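Local coordinates for protein peroxiredoxin 6 (Arenicola marina, PDB 2V2G) that probably reduces hydrogen peroxide and organic hydroperoxides to water and alcohols, acting as a thiol-specific peroxidase, at residues G180-V185 and N200-A205; L163-T166 and A172-A175; I3-V8 and K140-Y145; L110-P115 and A129-G134. The protein carries 1 engineered substitution. All coordinates share one frame; numbering follows the deposited sequence.

Contact 1 (G180-V185 and N200-A205); sequences GDRCMV and NMEVKA
Val185 and Met201 mark the nearest approach of the two backbones, yet their CA atoms stay 8.0 Å apart, because strand 214-216 runs between strands 183-185 and 202-203 and pairs with both. All three belong to the small antiparallel sheet of the C-terminal peroxiredoxin domain, so this contact reaches across a middle strand through side chains and two bridging waters, with no direct pairing. On one face of the sheet the two apolar chains cross at about a right angle. Met201 extends fully to its sulfur, with CG anti to the backbone N (chi1 -177°), and lays SD against Val185 CG2 at 3.6 Å; CG of the methionine sits 3.9 Å from the same methyl. Both side chains also rest on Arg214 of the middle strand. On the other face Arg182 and Glu202 meet with opposite charges but fall short of a salt bridge, and Tyr215 of the middle strand makes a cation-pi contact with the arginine. Two waters fill the gap, each accepting from Arg182 NH1 at the guanidinium edge, in its plane, and donating to the carboxylate. The shorter of the two water bonds to Glu202 OE1 measures 2.7 Å.

Contact 2 (L163-T166 and A172-A175); sequences LQLT and ATPA
Thr166, in the last turns of helix 153-168, meets Ala172 and Thr173 where the chain has doubled back after the helix, the CA atoms of Thr166 and Ala172 lying 5.9 Å apart. From its CB, directed at the returning segment, the threonine splits into two branches with separate tasks. OG1 sits between the backbone N and the carbonyl carbon (chi1 62°), from where it bonds back to the carbonyl oxygen of Ser162, one helical turn earlier. CG2 takes the position anti to the carbonyl carbon and carries the contact: it lies 3.9 Å from Ala172 CA and 4.2 Å from Thr173 CG2. The methyl of Thr173 is shared, since Leu165 CD2 comes to 4.1 Å from Thr173 CG2, the two side chains meeting at a slant. Thr173 OG1 is hydrogen-bonded to Ser162 OG, which ties the returning chain to the helix. Leu165 also packs on Trp177 and on Cys183 of strand 183-185. The contact thus joins the end of helix 153-168 to the first strand of the small C-terminal sheet at the subunit interface, where the second subunit lays Thr148 against Thr166 and Val44, a residue of the benzoic acid pocket, against Ala172.

Contact 3 (I3-V8 and K140-Y145); sequences ITLGEV and KLSILY
Leu5 sets a methyl against the backbone of a classic beta bulge, where Lys140 and Leu141 together face Ile132 of the neighbouring strand. Its CD2 lies 3.7 Å from Leu141 N and 3.9 Å from Lys140 C, meeting chiefly main-chain atoms. CG stands anti to the carbonyl carbon (chi1 -60°), a torsion that brings the end of the leucine nearer to the strand than its CB alone would suggest. The residue occupies the second position of a type II beta turn from Thr4 to Glu7, with Gly6 at positive phi in the third. Glu7 braces this turn from within: its OE2 receives Thr4 N at 2.8 Å from above the carboxylate plane and Thr4 OG1 through the anti lone pair. Backbone hydrogen bonds between Leu139 and both Gly6 and Glu7 fasten the turn beside strand 139-145. The Lys140 side chain departs from the contact to form a salt bridge with Asp136. Further along, a water joins Ile3 O at 2.7 Å to Ser142 OG at 2.8 Å. Strand 139-145 is outermost in the main sheet within this chain, and Ser142 to Leu144 pair antiparallel with a strand of the second subunit, carrying the sheet across; Pro115 of that subunit packs on Leu5. The chemistry divides accordingly: van der Waals contact to the bulge and one bridging water span the two segments, while Glu7 OE2 bonds within the N-terminal turn.

Contact 4 (L110-P115 and A129-G134); sequences LGMVDP and AVFIIG
Leu110 and Met112 pack against Phe131 and Ala129 of strand 124-133, a strand of the thioredoxin-fold sheet, and the sulfur makes a Met-aromatic contact with the ring. The segment 110-115 arrives from helix 105-109, closed by a Schellman motif with Gly111 at positive phi, and this turn sets Leu110 and Met112 facing the same strand. The sulfur-aromatic contact is edge-on: Met112 SD lies 5.4 Å from the centroid of the Phe131 ring, 84° off its normal, so the sulfur sits beside the ring near its plane. The atom it touches is Phe131 CE2, 4.0 Å from Met112 SD. CG of Met112 lies between the backbone N and the carbonyl carbon (chi1 64°), beyond which the chain runs out extended to reach the ring edge. Apolar contacts surround this approach. Met112 CB rests 3.9 Å from Ala129 CB, and Leu110 supplies CB to Phe131 CZ at 3.9 Å and CD1 to Phe131 CE2 at the same distance. Phe9 meets the ring with its plane at about 60°, and Ile3 and Leu139 touch it too, so the phenylalanine is buried in an apolar cluster. An alanine in place of Phe131 would strip away the ring and is likely to open a gap beside Leu110 while depriving the methionine sulfur of its aromatic partner. Backbone pairing continues past the side chains, Met112 with Cys127 and Asp114 with Leu125. The carbonyl oxygen of Leu110 also comes obliquely to the ring, with Leu110 O 3.7 Å from Phe131 CZ.

The four contacts form two pairs. Contacts 3 and 4, centres 7 Å apart, share the main sheet: Lys140 N bonds to Ile132 O at 2.8 Å, and contact 4 is nested within the loop that contact 3 closes. Contacts 1 and 2, centres 12 Å apart, join in the C-terminal domain, where Met184 O meets Ala172 N at 2.8 Å. Leu163 bridges the pairs, packing on Lys140, Leu141 and Ile132. All four touch the second subunit. The Ala172 side chain is about 4 Å from a bound benzoic acid and that of Val185 about 8 Å, whereas the side chain of Ala129 is about 12 Å from that of engineered Ser45, which replaces the probable peroxidatic cysteine.

Contact 1 (G180-V185 and N200-A205)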
loop_
_atom_site.group_PDB
_atom_site.type_symbol
_atom_site.label_atom_id
_atom_site.label_comp_id
_atom_site.label_asym_id
_atom_site.label_seq_id
_atom_site.Cartn_x
_atom_site.Cartn_y
_atom_site.Cartn_z
ATOM N N GLY A 180 2.052 -5.631 19.798
ATOM C CA GLY A 180 2.002 -5.484 21.222
ATOM C C GLY A 180 0.885 -4.552 21.676
ATOM O O GLY A 180 0.452 -4.630 22.822
ATOM N N ASP A 181 0.354 -3.736 20.737
ATOM C CA ASP A 181 -0.746 -2.782 21.046
ATOM C C ASP A 181 -2.063 -3.531 21.147
ATOM O O ASP A 181 -2.232 -4.570 20.512
ATOM C CB ASP A 181 -0.888 -1.702 19.934
ATOM C CG ASP A 181 0.275 -0.670 19.932
ATOM O OD1 ASP A 181 1.051 -0.643 20.923
ATOM O OD2 ASP A 181 0.395 0.080 18.911
ATOM N N ARG A 182 -3.046 -2.963 21.825
ATOM C CA ARG A 182 -4.364 -3.592 21.838
ATOM C C ARG A 182 -5.005 -3.730 20.415
ATOM O O ARG A 182 -4.737 -2.914 19.527
ATOM C CB ARG A 182 -5.303 -2.844 22.767
ATOM C CG ARG A 182 -5.567 -1.455 22.331
ATOM C CD ARG A 182 -6.298 -0.657 23.356
ATOM N NE ARG A 182 -6.483 0.697 22.831
ATOM C CZ ARG A 182 -7.172 1.637 23.462
ATOM N NH1 ARG A 182 -7.802 1.339 24.594
ATOM N NH2 ARG A 182 -7.226 2.863 22.955
ATOM N N CYS A 183 -5.762 -4.811 20.227
ATOM C CA CYS A 183 -6.448 -5.124 19.001
ATOM C C CYS A 183 -7.960 -4.932 19.187
ATOM O O CYS A 183 -8.431 -4.735 20.338
ATOM C CB CYS A 183 -6.141 -6.586 18.625
ATOM S SG CYS A 183 -4.412 -6.859 18.301
ATOM N N MET A 184 -8.706 -5.034 18.092
ATOM C CA MET A 184 -10.134 -5.046 18.165
ATOM C C MET A 184 -10.672 -6.433 18.041
ATOM O O MET A 184 -10.200 -7.219 17.233
ATOM C CB MET A 184 -10.747 -4.158 17.063
ATOM C CG MET A 184 -10.085 -2.853 16.857
ATOM S SD MET A 184 -9.909 -1.815 18.306
ATOM C CE MET A 184 -11.540 -1.733 18.820
ATOM N N VAL A 185 -11.686 -6.746 18.843
ATOM C CA VAL A 185 -12.408 -8.025 18.726
ATOM C C VAL A 185 -13.322 -7.891 17.487
ATOM O O VAL A 185 -14.017 -6.898 17.341
ATOM C CB VAL A 185 -13.246 -8.317 19.950
ATOM C CG1 VAL A 185 -14.015 -9.629 19.770
ATOM C CG2 VAL A 185 -12.324 -8.452 21.177
ATOM N N ASN A 200 -10.736 -9.943 29.386
ATOM C CA ASN A 200 -10.452 -8.537 29.687
ATOM C C ASN A 200 -10.971 -7.561 28.628
ATOM O O ASN A 200 -10.588 -6.403 28.628
ATOM C CB ASN A 200 -8.941 -8.337 29.857
ATOM C CG ASN A 200 -8.422 -9.000 31.108
ATOM O OD1 ASN A 200 -8.920 -8.763 32.203
ATOM N ND2 ASN A 200 -7.448 -9.872 30.939
ATOM N N MET A 201 -11.819 -8.017 27.702
ATOM C CA MET A 201 -12.314 -7.163 26.640
ATOM C C MET A 201 -12.998 -5.927 27.236
ATOM O O MET A 201 -13.694 -6.033 28.229
ATOM C CB MET A 201 -13.299 -7.958 25.751
ATOM C CG MET A 201 -13.859 -7.230 24.538
ATOM S SD MET A 201 -14.989 -8.344 23.657
ATOM C CE MET A 201 -16.426 -8.428 24.754
ATOM N N GLU A 202 -12.794 -4.777 26.611
ATOM C CA GLU A 202 -13.496 -3.563 26.920
ATOM C C GLU A 202 -14.514 -3.283 25.803
ATOM O O GLU A 202 -14.129 -3.251 24.648
ATOM C CB GLU A 202 -12.514 -2.397 26.925
ATOM C CG GLU A 202 -13.232 -1.113 27.222
ATOM C CD GLU A 202 -12.377 0.154 27.104
ATOM O OE1 GLU A 202 -11.126 0.043 26.999
ATOM O OE2 GLU A 202 -13.027 1.246 27.203
ATOM N N VAL A 203 -15.782 -3.063 26.182
ATOM C CA VAL A 203 -16.803 -2.564 25.247
ATOM C C VAL A 203 -16.902 -1.063 25.530
ATOM O O VAL A 203 -17.343 -0.661 26.600
ATOM C CB VAL A 203 -18.168 -3.282 25.383
ATOM C CG1 VAL A 203 -19.206 -2.765 24.357
ATOM C CG2 VAL A 203 -17.961 -4.768 25.256
ATOM N N LYS A 204 -16.457 -0.259 24.570
ATOM C CA LYS A 204 -16.549 1.208 24.679
ATOM C C LYS A 204 -17.914 1.764 24.194
ATOM O O LYS A 204 -18.312 1.523 23.077
ATOM C CB LYS A 204 -15.454 1.872 23.892
ATOM C CG LYS A 204 -15.462 3.391 24.040
ATOM C CD LYS A 204 -14.347 4.006 23.216
ATOM C CE LYS A 204 -13.957 5.441 23.645
ATOM N NZ LYS A 204 -15.019 6.473 23.396
ATOM N N ALA A 205 -18.602 2.518 25.061
ATOM C CA ALA A 205 -19.912 3.066 24.717
ATOM C C ALA A 205 -19.730 4.145 23.664
ATOM O O ALA A 205 -18.805 4.943 23.737
ATOM C CB ALA A 205 -20.620 3.621 25.938
HETATM O O HOH W 1 -9.525 2.206 27.037
HETATM O O HOH W 2 -8.457 -1.131 26.023
#

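Contact 2 (L163-T166 and A172-A175)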
loop_
_atom_site.group_PDB
_atom_site.type_symbol
_atom_site.label_atom_id
_atom_site.label_comp_id
_atom_site.label_asym_id
_atom_site.label_seq_id
_atom_site.Cartn_x
_atom_site.Cartn_y
_atom_site.Cartn_z
ATOM N N LEU A 163 -1.216 -9.372 9.566
ATOM C CA LEU A 163 -1.812 -10.470 8.771
ATOM C C LEU A 163 -1.591 -11.821 9.495
ATOM O O LEU A 163 -2.447 -12.680 9.426
ATOM C CB LEU A 163 -1.214 -10.520 7.363
ATOM C CG LEU A 163 -1.562 -9.347 6.458
ATOM C CD1 LEU A 163 -0.514 -9.327 5.328
ATOM C CD2 LEU A 163 -3.003 -9.444 5.949
ATOM N N GLN A 164 -0.397 -12.038 10.038
ATOM C CA GLN A 164 -0.075 -13.342 10.645
ATOM C C GLN A 164 -0.883 -13.504 11.936
ATOM O O GLN A 164 -1.386 -14.604 12.220
ATOM C CB GLN A 164 1.407 -13.478 10.869
ATOM C CG GLN A 164 2.177 -13.558 9.579
ATOM C CD GLN A 164 3.638 -13.820 9.784
ATOM O OE1 GLN A 164 4.240 -13.397 10.776
ATOM N NE2 GLN A 164 4.249 -14.518 8.847
ATOM N N LEU A 165 -1.048 -12.409 12.668
ATOM C CA LEU A 165 -1.882 -12.462 13.913
ATOM C C LEU A 165 -3.365 -12.721 13.625
ATOM O O LEU A 165 -4.013 -13.592 14.225
ATOM C CB LEU A 165 -1.728 -11.127 14.649
ATOM C CG LEU A 165 -2.652 -10.913 15.840
ATOM C CD1 LEU A 165 -2.333 -11.945 16.982
ATOM C CD2 LEU A 165 -2.631 -9.439 16.312
ATOM N N THR A 166 -3.931 -11.958 12.665
ATOM C CA THR A 166 -5.345 -12.037 12.413
ATOM C C THR A 166 -5.731 -13.284 11.642
ATOM O O THR A 166 -6.919 -13.586 11.531
ATOM C CB THR A 166 -5.801 -10.743 11.659
ATOM O OG1 THR A 166 -5.096 -10.695 10.379
ATOM C CG2 THR A 166 -5.534 -9.477 12.521
ATOM N N ALA A 172 -8.841 -7.943 14.870
ATOM C CA ALA A 172 -8.390 -7.129 13.713
ATOM C C ALA A 172 -7.581 -5.995 14.303
ATOM O O ALA A 172 -7.827 -5.548 15.402
ATOM C CB ALA A 172 -9.575 -6.610 12.885
ATOM N N THR A 173 -6.613 -5.463 13.545
ATOM C CA THR A 173 -5.680 -4.500 14.094
ATOM C C THR A 173 -6.131 -3.063 13.697
ATOM O O THR A 173 -6.438 -2.778 12.520
ATOM C CB THR A 173 -4.226 -4.733 13.619
ATOM O OG1 THR A 173 -4.124 -4.730 12.204
ATOM C CG2 THR A 173 -3.707 -6.087 14.207
ATOM N N PRO A 174 -6.208 -2.185 14.723
ATOM C CA PRO A 174 -6.748 -0.840 14.468
ATOM C C PRO A 174 -5.822 0.081 13.664
ATOM O O PRO A 174 -4.693 -0.263 13.382
ATOM C CB PRO A 174 -7.041 -0.295 15.859
ATOM C CG PRO A 174 -6.096 -1.017 16.728
ATOM C CD PRO A 174 -5.960 -2.423 16.145
ATOM N N ALA A 175 -6.284 1.282 13.339
ATOM C CA ALA A 175 -5.464 2.270 12.640
ATOM C C ALA A 175 -4.133 2.387 13.396
ATOM O O ALA A 175 -4.132 2.542 14.598
ATOM C CB ALA A 175 -6.165 3.638 12.632
#

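Contact 3 (I3-V8 and K140-Y145)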
loop_
_atom_site.group_PDB
_atom_site.type_symbol
_atom_site.label_atom_id
_atom_site.label_comp_id
_atom_site.label_asym_id
_atom_site.label_seq_id
_atom_site.Cartn_x
_atom_site.Cartn_y
_atom_site.Cartn_z
ATOM N N ILE A 3 -4.675 -8.393 -10.072
ATOM C CA ILE A 3 -4.982 -9.454 -9.147
ATOM C C ILE A 3 -5.696 -8.854 -7.933
ATOM O O ILE A 3 -5.290 -7.797 -7.441
ATOM C CB ILE A 3 -3.680 -10.226 -8.745
ATOM C CG1 ILE A 3 -3.994 -11.347 -7.780
ATOM C CG2 ILE A 3 -2.658 -9.230 -8.215
ATOM C CD1 ILE A 3 -2.900 -12.374 -7.777
ATOM N N THR A 4 -6.800 -9.440 -7.527
ATOM C CA THR A 4 -7.562 -8.901 -6.407
ATOM C C THR A 4 -7.265 -9.705 -5.144
ATOM O O THR A 4 -6.753 -10.851 -5.196
ATOM C CB THR A 4 -9.083 -8.889 -6.712
ATOM O OG1 THR A 4 -9.488 -10.208 -7.013
ATOM C CG2 THR A 4 -9.376 -7.922 -7.914
ATOM N N LEU A 5 -7.615 -9.143 -3.998
ATOM C CA LEU A 5 -7.342 -9.849 -2.747
ATOM C C LEU A 5 -8.131 -11.149 -2.683
ATOM O O LEU A 5 -9.305 -11.233 -3.111
ATOM C CB LEU A 5 -7.702 -8.975 -1.543
ATOM C CG LEU A 5 -6.977 -7.643 -1.380
ATOM C CD1 LEU A 5 -7.414 -7.042 -0.063
ATOM C CD2 LEU A 5 -5.417 -7.804 -1.601
ATOM N N GLY A 6 -7.469 -12.201 -2.135
ATOM C CA GLY A 6 -8.019 -13.493 -1.993
ATOM C C GLY A 6 -7.882 -14.355 -3.239
ATOM O O GLY A 6 -8.200 -15.522 -3.179
ATOM N N GLU A 7 -7.413 -13.775 -4.370
ATOM C CA GLU A 7 -7.197 -14.615 -5.564
ATOM C C GLU A 7 -5.971 -15.486 -5.343
ATOM O O GLU A 7 -4.997 -15.037 -4.712
ATOM C CB GLU A 7 -6.920 -13.763 -6.798
ATOM C CG GLU A 7 -8.081 -13.116 -7.449
ATOM C CD GLU A 7 -7.642 -12.474 -8.832
ATOM O OE1 GLU A 7 -6.918 -13.176 -9.631
ATOM O OE2 GLU A 7 -8.090 -11.356 -9.098
ATOM N N VAL A 8 -6.004 -16.703 -5.909
ATOM C CA VAL A 8 -4.783 -17.527 -5.980
ATOM C C VAL A 8 -3.754 -16.857 -6.901
ATOM O O VAL A 8 -4.057 -16.495 -8.063
ATOM C CB VAL A 8 -5.094 -18.978 -6.398
ATOM C CG1 VAL A 8 -3.780 -19.780 -6.543
ATOM C CG2 VAL A 8 -5.987 -19.594 -5.307
ATOM N N LYS A 140 -2.938 -11.603 -0.055
ATOM C CA LYS A 140 -3.489 -11.100 1.199
ATOM C C LYS A 140 -3.507 -9.556 1.334
ATOM O O LYS A 140 -4.351 -8.994 2.065
ATOM C CB LYS A 140 -2.703 -11.661 2.399
ATOM C CG LYS A 140 -2.571 -13.178 2.509
ATOM C CD LYS A 140 -3.950 -13.829 2.602
ATOM C CE LYS A 140 -3.893 -15.384 2.579
ATOM N NZ LYS A 140 -5.260 -16.003 2.692
ATOM N N LEU A 141 -2.614 -8.893 0.594
ATOM C CA LEU A 141 -2.431 -7.436 0.648
ATOM C C LEU A 141 -1.569 -6.996 -0.505
ATOM O O LEU A 141 -0.658 -7.742 -0.889
ATOM C CB LEU A 141 -1.729 -7.070 1.969
ATOM C CG LEU A 141 -1.587 -5.592 2.380
ATOM C CD1 LEU A 141 -1.568 -5.480 3.921
ATOM C CD2 LEU A 141 -0.330 -5.009 1.761
ATOM N N SER A 142 -1.882 -5.866 -1.130
ATOM C CA SER A 142 -1.018 -5.378 -2.194
ATOM C C SER A 142 -0.860 -3.844 -2.102
ATOM O O SER A 142 -1.760 -3.172 -1.597
ATOM C CB SER A 142 -1.487 -5.791 -3.571
ATOM O OG SER A 142 -2.689 -5.230 -3.904
ATOM N N ILE A 143 0.240 -3.384 -2.682
ATOM C CA ILE A 143 0.459 -1.933 -2.895
ATOM C C ILE A 143 1.008 -1.740 -4.268
ATOM O O ILE A 143 1.823 -2.559 -4.759
ATOM C CB ILE A 143 1.316 -1.235 -1.815
ATOM C CG1 ILE A 143 2.797 -1.448 -1.986
ATOM C CG2 ILE A 143 0.894 -1.597 -0.334
ATOM C CD1 ILE A 143 3.733 -0.872 -0.897
ATOM N N LEU A 144 0.651 -0.626 -4.885
ATOM C CA LEU A 144 1.201 -0.238 -6.182
ATOM C C LEU A 144 1.704 1.170 -6.046
ATOM O O LEU A 144 0.925 2.154 -6.070
ATOM C CB LEU A 144 0.159 -0.288 -7.317
ATOM C CG LEU A 144 -0.426 -1.574 -7.818
ATOM C CD1 LEU A 144 -1.405 -1.165 -8.965
ATOM C CD2 LEU A 144 0.685 -2.548 -8.280
ATOM N N TYR A 145 2.997 1.285 -5.850
ATOM C CA TYR A 145 3.647 2.611 -5.808
ATOM C C TYR A 145 4.318 2.896 -7.172
ATOM O O TYR A 145 4.853 1.971 -7.814
ATOM C CB TYR A 145 4.744 2.656 -4.734
ATOM C CG TYR A 145 4.282 2.784 -3.296
ATOM C CD1 TYR A 145 3.028 2.412 -2.889
ATOM C CD2 TYR A 145 5.142 3.357 -2.329
ATOM C CE1 TYR A 145 2.629 2.559 -1.563
ATOM C CE2 TYR A 145 4.759 3.489 -1.008
ATOM C CZ TYR A 145 3.504 3.096 -0.604
ATOM O OH TYR A 145 3.068 3.235 0.716
HETATM O O HOH W 3 -3.427 -6.073 -6.470
#

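Contact 4 (L110-P115 and A129-G134)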
loop_
_atom_site.group_PDB
_atom_site.type_symbol
_atom_site.label_atom_id
_atom_site.label_comp_id
_atom_site.label_asym_id
_atom_site.label_seq_id
_atom_site.Cartn_x
_atom_site.Cartn_y
_atom_site.Cartn_z
ATOM N N LEU A 110 -0.105 -8.999 -13.508
ATOM C CA LEU A 110 -0.207 -8.546 -12.124
ATOM C C LEU A 110 -0.648 -7.085 -12.027
ATOM O O LEU A 110 -0.741 -6.512 -10.902
ATOM C CB LEU A 110 1.122 -8.830 -11.371
ATOM C CG LEU A 110 1.648 -10.272 -11.260
ATOM C CD1 LEU A 110 2.838 -10.390 -10.326
ATOM C CD2 LEU A 110 0.517 -11.172 -10.781
ATOM N N GLY A 111 -0.941 -6.469 -13.178
ATOM C CA GLY A 111 -1.441 -5.109 -13.150
ATOM C C GLY A 111 -0.423 -4.139 -12.566
ATOM O O GLY A 111 -0.814 -3.130 -11.964
ATOM N N MET A 112 0.867 -4.392 -12.859
ATOM C CA MET A 112 1.950 -3.621 -12.257
ATOM C C MET A 112 2.830 -2.803 -13.240
ATOM O O MET A 112 3.990 -2.519 -12.906
ATOM C CB MET A 112 2.775 -4.461 -11.351
ATOM C CG MET A 112 3.487 -5.565 -12.080
ATOM S SD MET A 112 4.583 -6.464 -10.942
ATOM C CE MET A 112 5.021 -7.814 -12.035
ATOM N N VAL A 113 2.277 -2.401 -14.381
ATOM C CA VAL A 113 3.012 -1.571 -15.351
ATOM C C VAL A 113 3.099 -0.114 -14.812
ATOM O O VAL A 113 2.141 0.419 -14.227
ATOM C CB VAL A 113 2.353 -1.599 -16.724
ATOM C CG1 VAL A 113 3.051 -0.616 -17.654
ATOM C CG2 VAL A 113 2.364 -3.017 -17.353
ATOM N N ASP A 114 4.283 0.453 -14.869
ATOM C CA ASP A 114 4.459 1.847 -14.410
ATOM C C ASP A 114 3.821 2.777 -15.445
ATOM O O ASP A 114 3.952 2.601 -16.657
ATOM C CB ASP A 114 5.934 2.190 -14.241
ATOM C CG ASP A 114 6.143 3.460 -13.432
ATOM O OD1 ASP A 114 6.184 3.302 -12.186
ATOM O OD2 ASP A 114 6.229 4.555 -14.076
ATOM N N PRO A 115 3.156 3.840 -14.939
ATOM C CA PRO A 115 2.458 4.815 -15.745
ATOM C C PRO A 115 3.413 5.691 -16.582
ATOM O O PRO A 115 3.045 6.195 -17.646
ATOM C CB PRO A 115 1.708 5.640 -14.665
ATOM C CG PRO A 115 2.450 5.517 -13.453
ATOM C CD PRO A 115 3.062 4.163 -13.498
ATOM N N ALA A 129 5.694 -2.413 -7.039
ATOM C CA ALA A 129 4.558 -3.163 -6.495
ATOM C C ALA A 129 5.021 -4.069 -5.350
ATOM O O ALA A 129 6.145 -4.520 -5.358
ATOM C CB ALA A 129 3.873 -4.001 -7.636
ATOM N N VAL A 130 4.124 -4.386 -4.442
ATOM C CA VAL A 130 4.396 -5.378 -3.396
ATOM C C VAL A 130 3.167 -6.237 -3.255
ATOM O O VAL A 130 2.018 -5.736 -3.108
ATOM C CB VAL A 130 4.741 -4.792 -2.064
ATOM C CG1 VAL A 130 5.064 -5.904 -1.007
ATOM C CG2 VAL A 130 5.868 -3.759 -2.158
ATOM N N PHE A 131 3.375 -7.539 -3.307
ATOM C CA PHE A 131 2.332 -8.492 -3.130
ATOM C C PHE A 131 2.704 -9.396 -1.941
ATOM O O PHE A 131 3.746 -10.002 -1.951
ATOM C CB PHE A 131 2.106 -9.391 -4.378
ATOM C CG PHE A 131 1.803 -8.626 -5.624
ATOM C CD1 PHE A 131 0.507 -8.200 -5.898
ATOM C CD2 PHE A 131 2.850 -8.248 -6.486
ATOM C CE1 PHE A 131 0.227 -7.467 -7.049
ATOM C CE2 PHE A 131 2.570 -7.522 -7.624
ATOM C CZ PHE A 131 1.244 -7.059 -7.859
ATOM N N ILE A 132 1.829 -9.429 -0.951
ATOM C CA ILE A 132 1.954 -10.323 0.224
ATOM C C ILE A 132 1.054 -11.521 -0.001
ATOM O O ILE A 132 -0.149 -11.409 -0.133
ATOM C CB ILE A 132 1.682 -9.679 1.588
ATOM C CG1 ILE A 132 2.466 -8.373 1.670
ATOM C CG2 ILE A 132 2.053 -10.684 2.650
ATOM C CD1 ILE A 132 2.403 -7.571 3.016
ATOM N N ILE A 133 1.673 -12.707 -0.016
ATOM C CA ILE A 133 0.993 -13.943 -0.447
ATOM C C ILE A 133 1.020 -14.913 0.741
ATOM O O ILE A 133 2.080 -15.091 1.418
ATOM C CB ILE A 133 1.693 -14.604 -1.718
ATOM C CG1 ILE A 133 1.678 -13.563 -2.899
ATOM C CG2 ILE A 133 0.996 -15.923 -2.150
ATOM C CD1 ILE A 133 3.030 -13.314 -3.492
ATOM N N GLY A 134 -0.118 -15.476 1.066
ATOM C CA GLY A 134 -0.167 -16.427 2.183
ATOM C C GLY A 134 0.318 -17.806 1.808
ATOM O O GLY A 134 0.551 -18.129 0.625
#